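Local coordinates for dihydrolipoyl dehydrogenase (Elizabethkingia anophelis NUHP1, PDB 6UZI), which probably catalyses, with FAD as cofactor, the NAD(+)-dependent oxidation of protein-bound dihydrolipoyl-lysine to lipoyl-lysine, at residues V181-I186 against E271-L276; V208-Y213 against Q236-M241; A245-E250 against K257-D262. All coordinates share one frame; numbering follows the deposited sequence.

Interaction 1: residues V181-I186 against E271-L276; sequences VPKHLI and EGDYCL
Asp273 turns its carboxylate to the backbone of Lys183 and His184, in the turn before strand 184-188, and its side chain is best read outward from CB. Chi1 of 59° sets CG between its own backbone N and carbonyl carbon. The two oxygens then divide the amides of the turn between them. OD1 accepts the hydrogen bond from Lys183 N at 2.9 Å, on its syn side and close to the carboxylate plane, while the Lys183 CB also rests against it. Asp273 OD2 takes His184 N at 2.8 Å, again syn but 35° out of plane. One carboxylate thus grips two successive N-H groups of a turn. Beyond it the strands pair in parallel: Ile186 N bonds to Tyr274 O, and Leu276 N to Ile186 O at 2.8 Å. Pro182 lays CB against Tyr274 CD2 at 3.5 Å, the two side chains crossing at about a right angle, and Leu185 CD1 touches Tyr274 CB. Ile186 sends CD1 to Gly272 N at 3.4 Å. Within the Rossmann-type sheet, strand 184-188 runs between strands 274-277 and 207-211; helix 192-203 packs on Pro182 and Leu276, and strand 255-261 on Cys275 through Val256.

Interaction 2: residues V208-Y213 against Q236-M241; sequences VTVVEY and QGMKFM
Val210 and Phe240 lie side by side, pointing the same way, on one face of the parallel strand pair that closes the beta-alpha-beta unit of strand 207-211, helix 223-236 and strand 239-241. The Phe240 ring brings CD2 to Val210 CB at 3.8 Å, with CE2 almost as near. On the same valine, Val210 CG2 receives Met238 SD at 3.8 Å; the methionine reaches it at a slant, and its CG also packs on Val208 CG1. On the other face, Met241 lies beside Val211, its chain extended beyond CG: SD is next to Val211 CG2, and Met241 CE ends 3.8 Å from Thr209 CG2. The hydroxyl of Thr209 has its main polar partner outside the pair, in His184 NE2. Helix 192-203 covers Val208, Met238 and Phe240, helix 223-236 adds further cover to Phe240, and strand 267-272 packs on Val211 and Met241. Backbone bonds knit the register, ending with Glu212 N to Met241 O at 3.1 Å; Glu212 is predicted to bind NAD(+). At the other end the chain leaves helix 223-236 through a Schellman motif at Gly237, where a water accepts from Val208 N at 2.9 Å and donates to Gly237 O at 2.7 Å.

Interaction 3: residues A245-E250 against K257-D262; sequences AVSGVE and KVTAKD. With EDO (1,2-ethanediol), chain I.
Thr259 O is gripped by two successive amides, with Ser247 N at 2.8 Å from Thr259 O and Gly248 N at 3.2 Å. A weak bond from the hydroxyl of Ser247 joins them. The pair of donors facing one residue defines a classic beta bulge, which shifts the register of this antiparallel hairpin by one. The Ser247 amide bond is nearly straight, 171° at the hydrogen, whereas that of Gly248 is bent to 138°; both donors are tilted from the carbonyl plane. Chi1 of 58° sets the Ser247 OG between its backbone N and carbonyl carbon. Gly248, without a side chain, lets Thr259 OG1 come within 3.5 Å of Gly248 CA. Past the bulge the regular pattern resumes, with Thr259 N bonded to Gly248 O and with Glu250 and Lys257 joined by a bond in each direction. On the face of Val246, Val249 and Val258, Val246 crosses Val258 obliquely, CG1 to CG1 at 3.7 Å, while Val249 lies beside Val258 and meets it through CG2. Val246 N, turned away from strand 255-261, donates at 3.1 Å to O2 of an ethanediol molecule that probably came from the crystallisation liquor. Strand 255-261 runs between 245-252 and 267-272 in a three-stranded antiparallel sheet; Val258 packs on Ile186 and Ile188 of strand 184-188, and Lys261 NZ forms a salt bridge to Asp267 of strand 267-272.

Overall arrangement
The three contacts lie in one Rossmann-type nucleotide-binding region, their centres 12 to 15 Å apart. In chain order, strand 184-188 comes first, then both segments of interaction 2, then the hairpin of interaction 3, and last residues 271-276, which return to pair beside the start. Interactions 1 and 2 share the parallel sheet, where strands 184-188 and 207-211 are neighbours, joined by a probable backbone bond between Leu185 O and Thr209 N. Interaction 3 belongs to a separate antiparallel sheet, joined to interaction 1 through strand 267-272 and packed on interaction 2 through Val246 and Val211. The predicted NAD(+) residues Gly189 to Glu196 and Glu212 follow strands 184-188 and 207-211.

Interaction 1: residues V181-I186 against E271-L276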
ATOM      1  N   VAL A 181       0.331 -30.500   2.529  1.00 31.62           N
ATOM      2  CA  VAL A 181       1.209 -29.693   1.683  1.00 30.61           C
ATOM      3  C   VAL A 181       1.808 -30.606   0.620  1.00 30.67           C
ATOM      4  O   VAL A 181       2.452 -31.606   0.966  1.00 44.98           O
ATOM      5  CB  VAL A 181       2.321 -29.013   2.492  1.00 30.88           C
ATOM      6  CG1 VAL A 181       3.338 -28.385   1.541  1.00 30.12           C
ATOM      7  CG2 VAL A 181       1.735 -27.973   3.444  1.00 30.82           C
ATOM      8  N   PRO A 182       1.595 -30.336  -0.666  1.00 29.75           N
ATOM      9  CA  PRO A 182       2.100 -31.244  -1.705  1.00 41.82           C
ATOM     10  C   PRO A 182       3.613 -31.381  -1.655  1.00 46.59           C
ATOM     11  O   PRO A 182       4.334 -30.431  -1.344  1.00 47.11           O
ATOM     12  CB  PRO A 182       1.652 -30.574  -3.009  1.00 37.74           C
ATOM     13  CG  PRO A 182       0.492 -29.730  -2.615  1.00 38.74           C
ATOM     14  CD  PRO A 182       0.812 -29.229  -1.233  1.00 41.79           C
ATOM     15  N   LYS A 183       4.098 -32.583  -1.972  1.00 39.42           N
ATOM     16  CA  LYS A 183       5.536 -32.756  -2.128  1.00 34.12           C
ATOM     17  C   LYS A 183       6.013 -32.109  -3.421  1.00 43.45           C
ATOM     18  O   LYS A 183       6.992 -31.356  -3.425  1.00 52.40           O
ATOM     19  CB  LYS A 183       5.900 -34.236  -2.081  1.00 33.59           C
ATOM     20  CG  LYS A 183       5.541 -34.886  -0.764  1.00 42.16           C
ATOM     21  CD  LYS A 183       6.076 -36.313  -0.648  1.00 45.58           C
ATOM     22  CE  LYS A 183       5.382 -37.275  -1.595  1.00 47.10           C
ATOM     23  NZ  LYS A 183       5.643 -38.685  -1.189  1.00 57.00           N
ATOM     24  N   HIS A 184       5.296 -32.344  -4.518  1.00 30.74           N
ATOM     25  CA  HIS A 184       5.619 -31.719  -5.796  1.00 30.43           C
ATOM     26  C   HIS A 184       4.313 -31.349  -6.489  1.00 35.70           C
ATOM     27  O   HIS A 184       3.596 -32.226  -6.977  1.00 42.30           O
ATOM     28  CB  HIS A 184       6.456 -32.653  -6.669  1.00 30.97           C
ATOM     29  CG  HIS A 184       6.945 -32.016  -7.933  1.00 42.35           C
ATOM     30  ND1 HIS A 184       7.676 -32.701  -8.880  1.00 46.91           N
ATOM     31  CD2 HIS A 184       6.828 -30.749  -8.395  1.00 41.97           C
ATOM     32  CE1 HIS A 184       7.982 -31.887  -9.873  1.00 43.58           C
ATOM     33  NE2 HIS A 184       7.478 -30.697  -9.604  1.00 47.22           N
ATOM     34  N   LEU A 185       4.012 -30.053  -6.541  1.00 28.00           N
ATOM     35  CA  LEU A 185       2.806 -29.558  -7.190  1.00 32.68           C
ATOM     36  C   LEU A 185       3.145 -29.162  -8.621  1.00 38.39           C
ATOM     37  O   LEU A 185       4.051 -28.353  -8.849  1.00 41.61           O
ATOM     38  CB  LEU A 185       2.221 -28.361  -6.440  1.00 32.67           C
ATOM     39  CG  LEU A 185       1.016 -27.660  -7.089  1.00 33.25           C
ATOM     40  CD1 LEU A 185      -0.194 -28.588  -7.116  1.00 27.39           C
ATOM     41  CD2 LEU A 185       0.678 -26.348  -6.390  1.00 29.47           C
ATOM     42  N   ILE A 186       2.434 -29.745  -9.581  1.00 40.32           N
ATOM     43  CA  ILE A 186       2.554 -29.379 -10.987  1.00 42.37           C
ATOM     44  C   ILE A 186       1.410 -28.435 -11.333  1.00 39.03           C
ATOM     45  O   ILE A 186       0.257 -28.693 -10.975  1.00 39.31           O
ATOM     46  CB  ILE A 186       2.537 -30.620 -11.897  1.00 39.11           C
ATOM     47  CG1 ILE A 186       3.641 -31.594 -11.504  1.00 30.56           C
ATOM     48  CG2 ILE A 186       2.748 -30.221 -13.357  1.00 27.44           C
ATOM     49  CD1 ILE A 186       3.573 -32.888 -12.273  1.00 41.28           C
ATOM     50  N   GLU A 271       6.479 -35.454 -13.129  1.00 41.50           N
ATOM     51  CA  GLU A 271       5.742 -36.245 -12.159  1.00 38.06           C
ATOM     52  C   GLU A 271       5.619 -35.461 -10.863  1.00 40.17           C
ATOM     53  O   GLU A 271       6.579 -34.834 -10.411  1.00 43.99           O
ATOM     54  CB  GLU A 271       6.439 -37.588 -11.900  1.00 42.26           C
ATOM     55  CG  GLU A 271       6.175 -38.644 -12.968  1.00 54.76           C
ATOM     56  CD  GLU A 271       6.749 -40.001 -12.603  1.00 74.44           C
ATOM     57  OE1 GLU A 271       7.830 -40.039 -11.981  1.00 82.77           O
ATOM     58  OE2 GLU A 271       6.126 -41.029 -12.952  1.00 84.51           O
ATOM     59  N   GLY A 272       4.426 -35.488 -10.281  1.00 41.33           N
ATOM     60  CA  GLY A 272       4.182 -34.895  -8.985  1.00 33.26           C
ATOM     61  C   GLY A 272       3.112 -35.689  -8.268  1.00 38.89           C
ATOM     62  O   GLY A 272       2.567 -36.659  -8.801  1.00 42.76           O
ATOM     63  N   ASP A 273       2.841 -35.293  -7.026  1.00 32.63           N
ATOM     64  CA  ASP A 273       1.765 -35.904  -6.264  1.00 41.69           C
ATOM     65  C   ASP A 273       0.483 -35.076  -6.294  1.00 50.50           C
ATOM     66  O   ASP A 273      -0.547 -35.542  -5.787  1.00 52.67           O
ATOM     67  CB  ASP A 273       2.211 -36.152  -4.820  1.00 37.39           C
ATOM     68  CG  ASP A 273       2.626 -34.883  -4.115  1.00 32.17           C
ATOM     69  OD1 ASP A 273       2.520 -34.835  -2.871  1.00 32.57           O
ATOM     70  OD2 ASP A 273       3.048 -33.934  -4.808  1.00 31.19           O
ATOM     71  N   TYR A 274       0.529 -33.864  -6.851  1.00 31.87           N
ATOM     72  CA  TYR A 274      -0.657 -33.041  -7.058  1.00 32.32           C
ATOM     73  C   TYR A 274      -0.492 -32.256  -8.351  1.00 38.97           C
ATOM     74  O   TYR A 274       0.593 -31.742  -8.635  1.00 43.65           O
ATOM     75  CB  TYR A 274      -0.896 -32.072  -5.893  1.00 30.62           C
ATOM     76  CG  TYR A 274      -1.458 -32.733  -4.671  1.00 31.30           C
ATOM     77  CD1 TYR A 274      -2.827 -32.934  -4.534  1.00 33.91           C
ATOM     78  CD2 TYR A 274      -0.624 -33.176  -3.657  1.00 30.37           C
ATOM     79  CE1 TYR A 274      -3.356 -33.562  -3.409  1.00 32.34           C
ATOM     80  CE2 TYR A 274      -1.142 -33.803  -2.531  1.00 36.30           C
ATOM     81  CZ  TYR A 274      -2.507 -33.993  -2.414  1.00 31.67           C
ATOM     82  OH  TYR A 274      -3.020 -34.616  -1.301  1.00 41.20           O
ATOM     83  N   CYS A 275      -1.572 -32.151  -9.123  1.00 35.87           N
ATOM     84  CA  CYS A 275      -1.570 -31.396 -10.372  1.00 34.23           C
ATOM     85  C   CYS A 275      -2.747 -30.431 -10.407  1.00 38.84           C
ATOM     86  O   CYS A 275      -3.907 -30.857 -10.350  1.00 50.69           O
ATOM     87  CB  CYS A 275      -1.614 -32.323 -11.584  1.00 28.36           C
ATOM     88  SG  CYS A 275      -1.693 -31.376 -13.114  1.00 39.49           S
ATOM     89  N   LEU A 276      -2.446 -29.138 -10.525  1.00 39.84           N
ATOM     90  CA  LEU A 276      -3.435 -28.065 -10.574  1.00 38.29           C
ATOM     91  C   LEU A 276      -3.542 -27.530 -11.999  1.00 31.31           C
ATOM     92  O   LEU A 276      -2.543 -27.090 -12.581  1.00 27.98           O
ATOM     93  CB  LEU A 276      -3.062 -26.947  -9.599  1.00 25.32           C
ATOM     94  CG  LEU A 276      -3.702 -25.560  -9.719  1.00 28.64           C
ATOM     95  CD1 LEU A 276      -5.196 -25.580  -9.455  1.00 29.26           C
ATOM     96  CD2 LEU A 276      -3.006 -24.610  -8.753  1.00 24.48           C
TER

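Interaction 2: residues V208-Y213 against Q236-M241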
ATOM      1  N   VAL A 208       7.329 -26.753  -6.835  1.00 28.95           N
ATOM      2  CA  VAL A 208       6.302 -26.285  -7.760  1.00 29.27           C
ATOM      3  C   VAL A 208       6.919 -26.123  -9.139  1.00 34.57           C
ATOM      4  O   VAL A 208       7.896 -25.382  -9.305  1.00 40.96           O
ATOM      5  CB  VAL A 208       5.662 -24.964  -7.306  1.00 30.73           C
ATOM      6  CG1 VAL A 208       4.558 -24.579  -8.268  1.00 25.03           C
ATOM      7  CG2 VAL A 208       5.134 -25.087  -5.883  1.00 27.04           C
ATOM      8  N   THR A 209       6.341 -26.798 -10.128  1.00 32.57           N
ATOM      9  CA  THR A 209       6.742 -26.667 -11.522  1.00 26.78           C
ATOM     10  C   THR A 209       5.536 -26.203 -12.327  1.00 31.34           C
ATOM     11  O   THR A 209       4.466 -26.819 -12.263  1.00 36.14           O
ATOM     12  CB  THR A 209       7.283 -27.988 -12.075  1.00 35.76           C
ATOM     13  OG1 THR A 209       8.295 -28.500 -11.199  1.00 38.12           O
ATOM     14  CG2 THR A 209       7.882 -27.777 -13.454  1.00 38.59           C
ATOM     15  N   VAL A 210       5.695 -25.100 -13.045  1.00 33.75           N
ATOM     16  CA  VAL A 210       4.645 -24.561 -13.900  1.00 36.18           C
ATOM     17  C   VAL A 210       4.938 -25.034 -15.318  1.00 37.90           C
ATOM     18  O   VAL A 210       5.988 -24.708 -15.886  1.00 33.99           O
ATOM     19  CB  VAL A 210       4.593 -23.023 -13.817  1.00 32.40           C
ATOM     20  CG1 VAL A 210       3.648 -22.443 -14.862  1.00 30.16           C
ATOM     21  CG2 VAL A 210       4.193 -22.568 -12.420  1.00 24.22           C
ATOM     22  N   VAL A 211       4.021 -25.806 -15.893  1.00 35.22           N
ATOM     23  CA  VAL A 211       4.162 -26.314 -17.252  1.00 29.46           C
ATOM     24  C   VAL A 211       3.110 -25.630 -18.102  1.00 26.25           C
ATOM     25  O   VAL A 211       1.907 -25.807 -17.884  1.00 37.08           O
ATOM     26  CB  VAL A 211       4.041 -27.842 -17.313  1.00 32.76           C
ATOM     27  CG1 VAL A 211       4.322 -28.328 -18.725  1.00 38.79           C
ATOM     28  CG2 VAL A 211       5.042 -28.462 -16.358  1.00 27.69           C
ATOM     29  N   GLU A 212       3.571 -24.879 -19.087  1.00 27.00           N
ATOM     30  CA  GLU A 212       2.726 -23.931 -19.788  1.00 26.57           C
ATOM     31  C   GLU A 212       3.070 -23.892 -21.267  1.00 32.63           C
ATOM     32  O   GLU A 212       4.239 -24.017 -21.648  1.00 39.31           O
ATOM     33  CB  GLU A 212       2.899 -22.558 -19.130  1.00 32.54           C
ATOM     34  CG  GLU A 212       2.352 -21.368 -19.836  1.00 45.71           C
ATOM     35  CD  GLU A 212       2.509 -20.148 -18.962  1.00 58.66           C
ATOM     36  OE1 GLU A 212       3.121 -20.303 -17.879  1.00 41.97           O
ATOM     37  OE2 GLU A 212       2.020 -19.055 -19.333  1.00 73.36           O
ATOM     38  N   TYR A 213       2.035 -23.759 -22.096  1.00 30.99           N
ATOM     39  CA  TYR A 213       2.232 -23.630 -23.530  1.00 30.80           C
ATOM     40  C   TYR A 213       2.713 -22.235 -23.918  1.00 41.93           C
ATOM     41  O   TYR A 213       3.339 -22.076 -24.972  1.00 44.04           O
ATOM     42  CB  TYR A 213       0.950 -23.937 -24.293  1.00 28.55           C
ATOM     43  CG  TYR A 213       1.178 -23.936 -25.785  1.00 40.33           C
ATOM     44  CD1 TYR A 213       0.577 -22.994 -26.615  1.00 29.99           C
ATOM     45  CD2 TYR A 213       2.029 -24.884 -26.365  1.00 41.28           C
ATOM     46  CE1 TYR A 213       0.813 -23.010 -27.996  1.00 40.15           C
ATOM     47  CE2 TYR A 213       2.266 -24.911 -27.729  1.00 31.67           C
ATOM     48  CZ  TYR A 213       1.659 -23.976 -28.542  1.00 41.00           C
ATOM     49  OH  TYR A 213       1.905 -24.014 -29.898  1.00 33.29           O
ATOM     50  N   GLN A 236      12.542 -17.585  -5.836  1.00 35.11           N
ATOM     51  CA  GLN A 236      11.828 -18.155  -4.702  1.00 37.63           C
ATOM     52  C   GLN A 236      11.744 -19.672  -4.754  1.00 41.55           C
ATOM     53  O   GLN A 236      11.318 -20.283  -3.769  1.00 49.10           O
ATOM     54  CB  GLN A 236      10.419 -17.573  -4.647  1.00 38.09           C
ATOM     55  CG  GLN A 236      10.415 -16.074  -4.454  1.00 36.83           C
ATOM     56  CD  GLN A 236       9.045 -15.468  -4.593  1.00 41.34           C
ATOM     57  OE1 GLN A 236       8.033 -16.096  -4.280  1.00 35.89           O
ATOM     58  NE2 GLN A 236       8.999 -14.243  -5.110  1.00 48.63           N
ATOM     59  N   GLY A 237      12.125 -20.291  -5.867  1.00 36.32           N
ATOM     60  CA  GLY A 237      12.136 -21.735  -5.979  1.00 33.37           C
ATOM     61  C   GLY A 237      11.188 -22.307  -7.009  1.00 44.55           C
ATOM     62  O   GLY A 237      11.224 -23.526  -7.248  1.00 47.01           O
ATOM     63  N   MET A 238      10.333 -21.497  -7.629  1.00 38.32           N
ATOM     64  CA  MET A 238       9.413 -22.031  -8.621  1.00 37.17           C
ATOM     65  C   MET A 238      10.176 -22.375  -9.897  1.00 39.98           C
ATOM     66  O   MET A 238      11.097 -21.661 -10.308  1.00 46.18           O
ATOM     67  CB  MET A 238       8.296 -21.028  -8.916  1.00 27.50           C
ATOM     68  CG  MET A 238       7.026 -21.656  -9.481  1.00 29.16           C
ATOM     69  SD  MET A 238       5.649 -20.493  -9.567  1.00 40.01           S
ATOM     70  CE  MET A 238       5.191 -20.286  -7.847  1.00 33.44           C
ATOM     71  N   LYS A 239       9.804 -23.487 -10.513  1.00 33.11           N
ATOM     72  CA  LYS A 239      10.379 -23.918 -11.777  1.00 47.09           C
ATOM     73  C   LYS A 239       9.380 -23.669 -12.902  1.00 46.59           C
ATOM     74  O   LYS A 239       8.166 -23.750 -12.698  1.00 57.24           O
ATOM     75  CB  LYS A 239      10.763 -25.405 -11.728  1.00 44.19           C
ATOM     76  CG  LYS A 239      11.836 -25.760 -10.694  1.00 42.83           C
ATOM     77  CD  LYS A 239      13.237 -25.555 -11.250  1.00 57.69           C
ATOM     78  CE  LYS A 239      14.311 -25.713 -10.174  1.00 73.38           C
ATOM     79  NZ  LYS A 239      14.440 -24.508  -9.288  1.00 73.63           N
ATOM     80  N   PHE A 240       9.897 -23.332 -14.084  1.00 32.38           N
ATOM     81  CA  PHE A 240       9.055 -22.991 -15.225  1.00 34.83           C
ATOM     82  C   PHE A 240       9.483 -23.781 -16.451  1.00 37.61           C
ATOM     83  O   PHE A 240      10.651 -23.730 -16.853  1.00 35.67           O
ATOM     84  CB  PHE A 240       9.117 -21.495 -15.525  1.00 26.77           C
ATOM     85  CG  PHE A 240       8.463 -20.651 -14.481  1.00 36.94           C
ATOM     86  CD1 PHE A 240       9.192 -20.164 -13.410  1.00 45.19           C
ATOM     87  CD2 PHE A 240       7.116 -20.349 -14.562  1.00 36.32           C
ATOM     88  CE1 PHE A 240       8.586 -19.387 -12.438  1.00 36.42           C
ATOM     89  CE2 PHE A 240       6.512 -19.578 -13.602  1.00 34.02           C
ATOM     90  CZ  PHE A 240       7.254 -19.097 -12.534  1.00 33.20           C
ATOM     91  N   MET A 241       8.519 -24.462 -17.066  1.00 34.93           N
ATOM     92  CA  MET A 241       8.682 -25.184 -18.325  1.00 28.58           C
ATOM     93  C   MET A 241       7.750 -24.510 -19.328  1.00 32.73           C
ATOM     94  O   MET A 241       6.597 -24.910 -19.487  1.00 41.82           O
ATOM     95  CB  MET A 241       8.372 -26.648 -18.151  1.00 28.99           C
ATOM     96  CG  MET A 241       9.488 -27.430 -17.482  1.00 45.02           C
ATOM     97  SD  MET A 241       9.065 -29.168 -17.301  1.00 55.57           S
ATOM     98  CE  MET A 241      10.139 -29.646 -15.951  1.00 57.33           C
TER
HETATM   99  O   HOH W   1      10.033 -25.865  -6.502  1.00 38.77           O

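Interaction 3: residues A245-E250 against K257-D262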
ATOM      1  N   ALA A 245       3.734 -28.013 -24.869  1.00 31.17           N
ATOM      2  CA  ALA A 245       2.366 -28.404 -25.189  1.00 31.88           C
ATOM      3  C   ALA A 245       2.062 -29.736 -24.516  1.00 38.48           C
ATOM      4  O   ALA A 245       2.582 -30.777 -24.923  1.00 35.51           O
ATOM      5  CB  ALA A 245       2.169 -28.497 -26.700  1.00 36.96           C
ATOM      6  N   VAL A 246       1.222 -29.689 -23.479  1.00 43.65           N
ATOM      7  CA  VAL A 246       0.838 -30.888 -22.746  1.00 34.96           C
ATOM      8  C   VAL A 246      -0.094 -31.720 -23.609  1.00 37.79           C
ATOM      9  O   VAL A 246      -0.960 -31.185 -24.312  1.00 45.07           O
ATOM     10  CB  VAL A 246       0.172 -30.525 -21.407  1.00 31.69           C
ATOM     11  CG1 VAL A 246      -0.297 -31.776 -20.687  1.00 30.30           C
ATOM     12  CG2 VAL A 246       1.117 -29.735 -20.533  1.00 35.24           C
ATOM     13  N   SER A 247       0.109 -33.037 -23.591  1.00 32.90           N
ATOM     14  CA  SER A 247      -0.748 -33.956 -24.307  1.00 39.03           C
ATOM     15  C   SER A 247      -1.389 -35.008 -23.415  1.00 44.07           C
ATOM     16  O   SER A 247      -2.261 -35.749 -23.891  1.00 41.31           O
ATOM     17  CB  SER A 247       0.043 -34.661 -25.418  1.00 35.47           C
ATOM     18  OG  SER A 247       1.159 -35.358 -24.880  1.00 40.54           O
ATOM     19  N   GLY A 248      -1.014 -35.088 -22.143  1.00 33.70           N
ATOM     20  CA  GLY A 248      -1.584 -36.092 -21.270  1.00 34.15           C
ATOM     21  C   GLY A 248      -1.321 -35.794 -19.816  1.00 33.19           C
ATOM     22  O   GLY A 248      -0.276 -35.241 -19.457  1.00 37.30           O
ATOM     23  N   VAL A 249      -2.289 -36.155 -18.972  1.00 33.20           N
ATOM     24  CA  VAL A 249      -2.188 -36.066 -17.517  1.00 32.60           C
ATOM     25  C   VAL A 249      -2.782 -37.343 -16.926  1.00 33.71           C
ATOM     26  O   VAL A 249      -4.005 -37.520 -16.945  1.00 35.82           O
ATOM     27  CB  VAL A 249      -2.908 -34.838 -16.954  1.00 31.36           C
ATOM     28  CG1 VAL A 249      -2.866 -34.871 -15.438  1.00 31.00           C
ATOM     29  CG2 VAL A 249      -2.307 -33.543 -17.505  1.00 30.39           C
ATOM     30  N   GLU A 250      -1.927 -38.230 -16.411  1.00 39.38           N
ATOM     31  CA  GLU A 250      -2.317 -39.521 -15.848  1.00 40.01           C
ATOM     32  C   GLU A 250      -2.180 -39.514 -14.334  1.00 48.12           C
ATOM     33  O   GLU A 250      -1.170 -39.052 -13.802  1.00 57.25           O
ATOM     34  CB  GLU A 250      -1.429 -40.665 -16.343  1.00 45.66           C
ATOM     35  CG  GLU A 250      -1.406 -40.985 -17.815  1.00 61.96           C
ATOM     36  CD  GLU A 250      -0.458 -42.151 -18.111  1.00 75.22           C
ATOM     37  OE1 GLU A 250       0.263 -42.596 -17.187  1.00 74.60           O
ATOM     38  OE2 GLU A 250      -0.433 -42.628 -19.265  1.00 81.95           O
ATOM     39  N   LYS A 257       1.340 -37.896 -13.781  1.00 36.31           N
ATOM     40  CA  LYS A 257       2.353 -37.831 -14.826  1.00 37.76           C
ATOM     41  C   LYS A 257       1.848 -36.934 -15.948  1.00 40.49           C
ATOM     42  O   LYS A 257       0.814 -37.219 -16.561  1.00 42.19           O
ATOM     43  CB  LYS A 257       2.687 -39.234 -15.340  1.00 38.33           C
ATOM     44  CG  LYS A 257       3.847 -39.281 -16.314  1.00 37.12           C
ATOM     45  CD  LYS A 257       4.357 -40.693 -16.493  1.00 50.32           C
ATOM     46  CE  LYS A 257       4.321 -41.117 -17.949  1.00 49.52           C
ATOM     47  NZ  LYS A 257       5.098 -42.371 -18.129  1.00 44.79           N
ATOM     48  N   VAL A 258       2.584 -35.864 -16.233  1.00 34.81           N
ATOM     49  CA  VAL A 258       2.221 -34.905 -17.271  1.00 31.87           C
ATOM     50  C   VAL A 258       3.173 -35.112 -18.439  1.00 39.81           C
ATOM     51  O   VAL A 258       4.389 -34.953 -18.286  1.00 48.15           O
ATOM     52  CB  VAL A 258       2.289 -33.460 -16.745  1.00 34.14           C
ATOM     53  CG1 VAL A 258       2.031 -32.455 -17.853  1.00 32.26           C
ATOM     54  CG2 VAL A 258       1.320 -33.261 -15.597  1.00 29.80           C
ATOM     55  N   THR A 259       2.632 -35.481 -19.599  1.00 37.27           N
ATOM     56  CA  THR A 259       3.432 -35.696 -20.800  1.00 43.24           C
ATOM     57  C   THR A 259       3.188 -34.558 -21.783  1.00 38.18           C
ATOM     58  O   THR A 259       2.054 -34.099 -21.935  1.00 38.86           O
ATOM     59  CB  THR A 259       3.128 -37.050 -21.470  1.00 42.58           C
ATOM     60  OG1 THR A 259       1.732 -37.160 -21.780  1.00 45.81           O
ATOM     61  CG2 THR A 259       3.544 -38.199 -20.575  1.00 41.97           C
ATOM     62  N   ALA A 260       4.258 -34.100 -22.438  1.00 34.08           N
ATOM     63  CA  ALA A 260       4.181 -32.927 -23.302  1.00 45.17           C
ATOM     64  C   ALA A 260       5.347 -32.929 -24.287  1.00 40.26           C
ATOM     65  O   ALA A 260       6.235 -33.781 -24.235  1.00 36.31           O
ATOM     66  CB  ALA A 260       4.182 -31.640 -22.467  1.00 34.73           C
ATOM     67  N   LYS A 261       5.350 -31.935 -25.176  1.00 42.16           N
ATOM     68  CA  LYS A 261       6.453 -31.705 -26.099  1.00 44.39           C
ATOM     69  C   LYS A 261       6.871 -30.246 -25.984  1.00 39.80           C
ATOM     70  O   LYS A 261       6.025 -29.362 -25.822  1.00 42.96           O
ATOM     71  CB  LYS A 261       6.083 -32.056 -27.544  1.00 45.31           C
ATOM     72  CG  LYS A 261       6.019 -33.548 -27.798  1.00 41.60           C
ATOM     73  CD  LYS A 261       5.831 -33.869 -29.271  1.00 50.33           C
ATOM     74  CE  LYS A 261       5.776 -35.376 -29.526  1.00 60.05           C
ATOM     75  NZ  LYS A 261       7.090 -36.052 -29.307  1.00 62.40           N
ATOM     76  N   ASP A 262       8.179 -29.997 -26.078  1.00 45.82           N
ATOM     77  CA  ASP A 262       8.731 -28.664 -25.891  1.00 46.07           C
ATOM     78  C   ASP A 262       8.816 -27.943 -27.234  1.00 44.90           C
ATOM     79  O   ASP A 262       8.395 -28.463 -28.270  1.00 52.85           O
ATOM     80  CB  ASP A 262      10.088 -28.752 -25.187  1.00 51.62           C
ATOM     81  CG  ASP A 262      11.155 -29.472 -26.016  1.00 60.09           C
ATOM     82  OD1 ASP A 262      10.895 -29.855 -27.180  1.00 61.48           O
ATOM     83  OD2 ASP A 262      12.268 -29.675 -25.486  1.00 60.40           O
TER
HETATM   84  C1  EDO I 505      -2.115 -28.244 -24.135  1.00 60.86           C
HETATM   85  O1  EDO I 505      -3.230 -28.047 -25.010  1.00 64.19           O
HETATM   86  C2  EDO I 505      -1.367 -26.924 -23.956  1.00 60.97           C
HETATM   87  O2  EDO I 505      -0.360 -27.037 -22.934  1.00 62.38           O